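PDB 1XEA: oxidoreductase, Gfo/Idh/MocA family from Vibrio cholerae, which is an oxidoreductase of the Gfo/Idh/MocA family that probably uses NAD(P) bound to its Rossmann domain. Local coordinates for the interface of chains A and B. Residues are numbered along the deposited sequence; one frame, centred on the assembly and turned at random. Chains: chain A/B, Oxidoreductase, Gfo/Idh/MocA family.

Contact 1: the interface of chains A and B. Residues chain A 229, 233-234, 246; chain B 216, 219-221.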
loop_
_atom_site.group_PDB
_atom_site.type_symbol
_atom_site.label_atom_id
_atom_site.label_comp_id
_atom_site.label_asym_id
_atom_site.label_seq_id
_atom_site.Cartn_x
_atom_site.Cartn_y
_atom_site.Cartn_z
ATOM N N SER A 229 -17.174 -9.931 3.695
ATOM C CA SER A 229 -16.721 -11.230 3.249
ATOM C C SER A 229 -17.868 -12.129 2.828
ATOM O O SER A 229 -18.964 -12.081 3.384
ATOM C CB SER A 229 -15.886 -11.911 4.329
ATOM O OG SER A 229 -16.712 -12.548 5.277
ATOM N N VAL A 233 -14.485 -15.044 -0.974
ATOM C CA VAL A 233 -14.358 -13.725 -1.549
ATOM C C VAL A 233 -14.416 -12.712 -0.430
ATOM O O VAL A 233 -15.189 -12.870 0.512
ATOM C CB VAL A 233 -15.472 -13.449 -2.569
ATOM C CG1 VAL A 233 -15.200 -12.115 -3.256
ATOM C CG2 VAL A 233 -15.526 -14.574 -3.615
ATOM N N ALA A 234 -13.585 -11.684 -0.520
ATOM C CA ALA A 234 -13.560 -10.656 0.503
ATOM C C ALA A 234 -13.183 -9.314 -0.115
ATOM O O ALA A 234 -12.681 -9.263 -1.239
ATOM C CB ALA A 234 -12.573 -11.039 1.601
ATOM N N TRP A 246 -10.048 -9.537 -2.611
ATOM C CA TRP A 246 -9.356 -10.810 -2.483
ATOM C C TRP A 246 -10.253 -11.909 -3.068
ATOM O O TRP A 246 -11.325 -12.210 -2.536
ATOM C CB TRP A 246 -9.057 -11.088 -1.012
ATOM C CG TRP A 246 -8.059 -10.157 -0.424
ATOM C CD1 TRP A 246 -6.796 -9.921 -0.881
ATOM C CD2 TRP A 246 -8.218 -9.348 0.748
ATOM N NE1 TRP A 246 -6.161 -9.018 -0.069
ATOM C CE2 TRP A 246 -7.012 -8.650 0.937
ATOM C CE3 TRP A 246 -9.263 -9.146 1.653
ATOM C CZ2 TRP A 246 -6.817 -7.765 1.995
ATOM C CZ3 TRP A 246 -9.072 -8.262 2.712
ATOM C CH2 TRP A 246 -7.857 -7.581 2.873
ATOM N N ASN B 216 -11.112 -17.093 9.217
ATOM C CA ASN B 216 -12.073 -17.389 8.166
ATOM C C ASN B 216 -11.334 -18.230 7.124
ATOM O O ASN B 216 -10.653 -17.695 6.243
ATOM C CB ASN B 216 -12.579 -16.086 7.547
ATOM C CG ASN B 216 -13.642 -16.316 6.494
ATOM O OD1 ASN B 216 -13.667 -17.360 5.841
ATOM N ND2 ASN B 216 -14.517 -15.334 6.306
ATOM N N PHE B 219 -11.917 -17.533 3.207
ATOM C CA PHE B 219 -11.678 -16.135 2.901
ATOM C C PHE B 219 -11.254 -16.036 1.436
ATOM O O PHE B 219 -11.054 -17.054 0.763
ATOM C CB PHE B 219 -10.565 -15.608 3.820
ATOM C CG PHE B 219 -10.595 -14.126 4.030
ATOM C CD1 PHE B 219 -11.674 -13.527 4.665
ATOM C CD2 PHE B 219 -9.558 -13.326 3.583
ATOM C CE1 PHE B 219 -11.723 -12.146 4.852
ATOM C CE2 PHE B 219 -9.605 -11.945 3.770
ATOM C CZ PHE B 219 -10.690 -11.355 4.403
ATOM N N GLY B 220 -11.112 -14.811 0.946
ATOM C CA GLY B 220 -10.716 -14.611 -0.440
ATOM C C GLY B 220 -9.230 -14.834 -0.682
ATOM O O GLY B 220 -8.783 -15.055 -1.810
ATOM N N ILE B 221 -8.452 -14.784 0.388
ATOM C CA ILE B 221 -7.021 -14.968 0.266
ATOM C C ILE B 221 -6.492 -15.517 1.578
ATOM O O ILE B 221 -7.190 -15.480 2.582
ATOM C CB ILE B 221 -6.326 -13.609 -0.073
ATOM C CG1 ILE B 221 -4.858 -13.824 -0.428
ATOM C CG2 ILE B 221 -6.449 -12.670 1.078
ATOM C CD1 ILE B 221 -4.234 -12.643 -1.080
#
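The methyl CG2 of B:Ile221 lies over one face of the A:Trp246 indole, 3.5 Å from the centroid of the five-membered ring and displaced toward its rim, a CH-pi contact. At the indole edge, in its plane, is the methyl of A:Ala234, from the same chain. That methyl also covers a face of the B:Phe219 phenyl ring, with CB 3.7 Å from the ring centroid, and so makes a second CH-pi contact across the boundary. The amide ND2 of B:Asn216 and the carbonyl O of B:Ile221 lie at the in-plane edge of the same phenyl.

Indole and phenyl cross obliquely, meeting where A:Trp246 CE3 is 3.5 Å from B:Phe219 CE2. The phenyl reaches this place because its CG is anti to the backbone N (chi1 -156°). In B:Ile221 it is CG1 that is anti to N (chi1 -171°), which leaves CG2 as the branch directed at the pyrrole part of the indole.

B:Gly220 rests its CA against strands 233-237 and 242-247 of chain A, 3.9 Å from both A:Val233 CA and A:Trp246 CB. No nitrogen or oxygen pair within bonding distance joins the chains here, so this is an apolar patch of the two-fold A–B interface, perhaps that of the biological dimer, where loop 219-221 of chain B packs on strands of chain A. The polar pair A:Ser229 OG and B:Asn216 ND2 stays 3.7 Å apart, too far to count as a bond.

Contact 2: the interface of chains A and B. Residues chain A 145, 203, 205, 210; chain B 189-190, 199, 201.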
loop_
_atom_site.group_PDB
_atom_site.type_symbol
_atom_site.label_atom_id
_atom_site.label_comp_id
_atom_site.label_asym_id
_atom_site.label_seq_id
_atom_site.Cartn_x
_atom_site.Cartn_y
_atom_site.Cartn_z
ATOM N N ARG A 145 -21.201 -13.180 4.403
ATOM C CA ARG A 145 -20.906 -14.048 5.534
ATOM C C ARG A 145 -20.453 -13.190 6.706
ATOM O O ARG A 145 -20.417 -13.645 7.846
ATOM C CB ARG A 145 -19.825 -15.071 5.178
ATOM C CG ARG A 145 -20.256 -16.065 4.120
ATOM C CD ARG A 145 -21.431 -16.900 4.600
ATOM N NE ARG A 145 -22.134 -17.554 3.494
ATOM C CZ ARG A 145 -23.395 -17.296 3.148
ATOM N NH1 ARG A 145 -24.094 -16.391 3.828
ATOM N NH2 ARG A 145 -23.954 -17.942 2.126
ATOM N N GLN A 203 -21.614 -5.980 17.916
ATOM C CA GLN A 203 -21.553 -7.078 16.970
ATOM C C GLN A 203 -22.614 -8.142 17.266
ATOM O O GLN A 203 -22.816 -8.524 18.418
ATOM C CB GLN A 203 -20.144 -7.681 17.030
ATOM C CG GLN A 203 -20.077 -9.170 16.791
ATOM C CD GLN A 203 -18.656 -9.703 16.747
ATOM O OE1 GLN A 203 -18.446 -10.914 16.817
ATOM N NE2 GLN A 203 -17.674 -8.807 16.619
ATOM N N GLN A 205 -25.058 -11.634 15.201
ATOM C CA GLN A 205 -25.181 -12.507 14.046
ATOM C C GLN A 205 -26.637 -12.772 13.639
ATOM O O GLN A 205 -27.454 -13.171 14.463
ATOM C CB GLN A 205 -24.435 -13.815 14.332
ATOM C CG GLN A 205 -24.497 -14.834 13.211
ATOM C CD GLN A 205 -23.177 -15.567 12.989
ATOM O OE1 GLN A 205 -22.426 -15.837 13.931
ATOM N NE2 GLN A 205 -22.901 -15.908 11.735
ATOM N N LEU A 210 -22.522 -12.184 9.896
ATOM C CA LEU A 210 -22.070 -11.565 11.122
ATOM C C LEU A 210 -21.860 -10.082 10.853
ATOM O O LEU A 210 -21.042 -9.703 10.008
ATOM C CB LEU A 210 -20.774 -12.216 11.597
ATOM C CG LEU A 210 -20.100 -11.598 12.832
ATOM C CD1 LEU A 210 -20.875 -11.897 14.106
ATOM C CD2 LEU A 210 -18.691 -12.159 12.932
ATOM N N THR B 189 -18.885 -16.887 17.653
ATOM C CA THR B 189 -19.741 -16.963 16.483
ATOM C C THR B 189 -18.991 -17.804 15.474
ATOM O O THR B 189 -17.776 -17.965 15.590
ATOM C CB THR B 189 -20.003 -15.575 15.891
ATOM O OG1 THR B 189 -18.774 -15.006 15.430
ATOM C CG2 THR B 189 -20.612 -14.661 16.938
ATOM N N TYR B 190 -19.701 -18.342 14.491
ATOM C CA TYR B 190 -19.050 -19.161 13.482
ATOM C C TYR B 190 -19.971 -19.439 12.314
ATOM O O TYR B 190 -21.130 -19.035 12.306
ATOM C CB TYR B 190 -18.556 -20.475 14.091
ATOM C CG TYR B 190 -19.636 -21.326 14.684
ATOM C CD1 TYR B 190 -20.464 -22.089 13.872
ATOM C CD2 TYR B 190 -19.862 -21.333 16.055
ATOM C CE1 TYR B 190 -21.498 -22.838 14.401
ATOM C CE2 TYR B 190 -20.896 -22.080 16.605
ATOM C CZ TYR B 190 -21.717 -22.834 15.769
ATOM O OH TYR B 190 -22.761 -23.573 16.302
ATOM N N ARG B 199 -15.580 -20.299 9.196
ATOM C CA ARG B 199 -15.032 -19.153 9.918
ATOM C C ARG B 199 -15.374 -19.302 11.384
ATOM O O ARG B 199 -16.395 -19.882 11.731
ATOM C CB ARG B 199 -15.553 -17.803 9.384
ATOM C CG ARG B 199 -17.043 -17.639 9.408
ATOM C CD ARG B 199 -17.476 -16.171 9.397
ATOM N NE ARG B 199 -18.560 -15.964 10.368
ATOM C CZ ARG B 199 -18.368 -15.832 11.680
ATOM N NH1 ARG B 199 -17.143 -15.868 12.176
ATOM N NH2 ARG B 199 -19.393 -15.705 12.508
ATOM N N ASP B 201 -14.954 -17.027 15.188
ATOM C CA ASP B 201 -14.570 -15.784 15.839
ATOM C C ASP B 201 -14.802 -15.870 17.342
ATOM O O ASP B 201 -15.908 -16.160 17.791
ATOM C CB ASP B 201 -15.375 -14.612 15.257
ATOM C CG ASP B 201 -14.806 -14.091 13.940
ATOM O OD1 ASP B 201 -14.730 -14.855 12.953
ATOM O OD2 ASP B 201 -14.434 -12.901 13.890
#
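A:Leu210 lays its methyl CD2 over one face of the B:Arg199 guanidinium, 3.5 Å above the plane and offset toward the rim. The opposite face is covered by CA of B:Tyr190, from the arginine's own chain, so the flat group is packed between a partner methyl and a neighbouring strand. Leucine CG is anti to its backbone N (chi1 175°), extending the branched end across the boundary.

Bonds within chain B fix the guanidinium in its plane. Its NH2 donates to the hydroxyl OG1 of B:Thr189 at 3.1 Å, almost straight at 168° and nearly in the guanidinium plane. NH1 forms a salt bridge of 2.7 Å with the carboxylate oxygen OD1 of B:Asp201, which probably offsets much of the arginine's charge beside the leucine. The threonine hydroxyl thus serves as an acceptor, while its methyl CG2 faces A:Leu210 CD1 at 4.0 Å; the two side chains cross at about a right angle.

A:Gln205 meets B:Arg199 tip to tip, the amide and guanidinium planes 25° apart. Its OE1 is 3.4 Å from arginine NH2, too far to count as a bond, and the amide NE2 is 3.6 Å from the backbone O of B:Tyr190.

This leucine, arginine, threonine and glutamine cluster is the tighter part: A:Leu210 has 41 Å² hidden by the partner, and B:Arg199 and A:Gln205 38 Å² each. Packing is looser at the margins. A:Gln203, with 8 Å² hidden, comes no closer than 4.3 Å, between its OE1 and B:Thr189 CG2. A:Arg145, with 13 Å², offers its backbone carbonyl, O 3.9 Å from B:Arg199 NE. The intrachain bonds probably hold the arginine ready as a surface against which the partner's leucine and glutamine pack, helping to hold together what may be the biological dimer.

The C-alpha centres of contact 1 and contact 2 are about 14 Å apart, making them neighbouring patches of one two-fold interface. Strand 209-216 serves both: its start supplies A:Leu210 to contact 2 and its end supplies B:Asn216 to contact 1, in opposite chains. Otherwise contact 1 draws on strands 223-230, 233-237 and 242-247 and the loop residues 219-221, whereas contact 2 draws largely on strands 186-193 and 196-206. Because each contact has a twin with the chains exchanged, both recur across the pairing of the strand-rich regions. The deposited assembly holds four copies, but the structure alone does not establish the oligomer in solution.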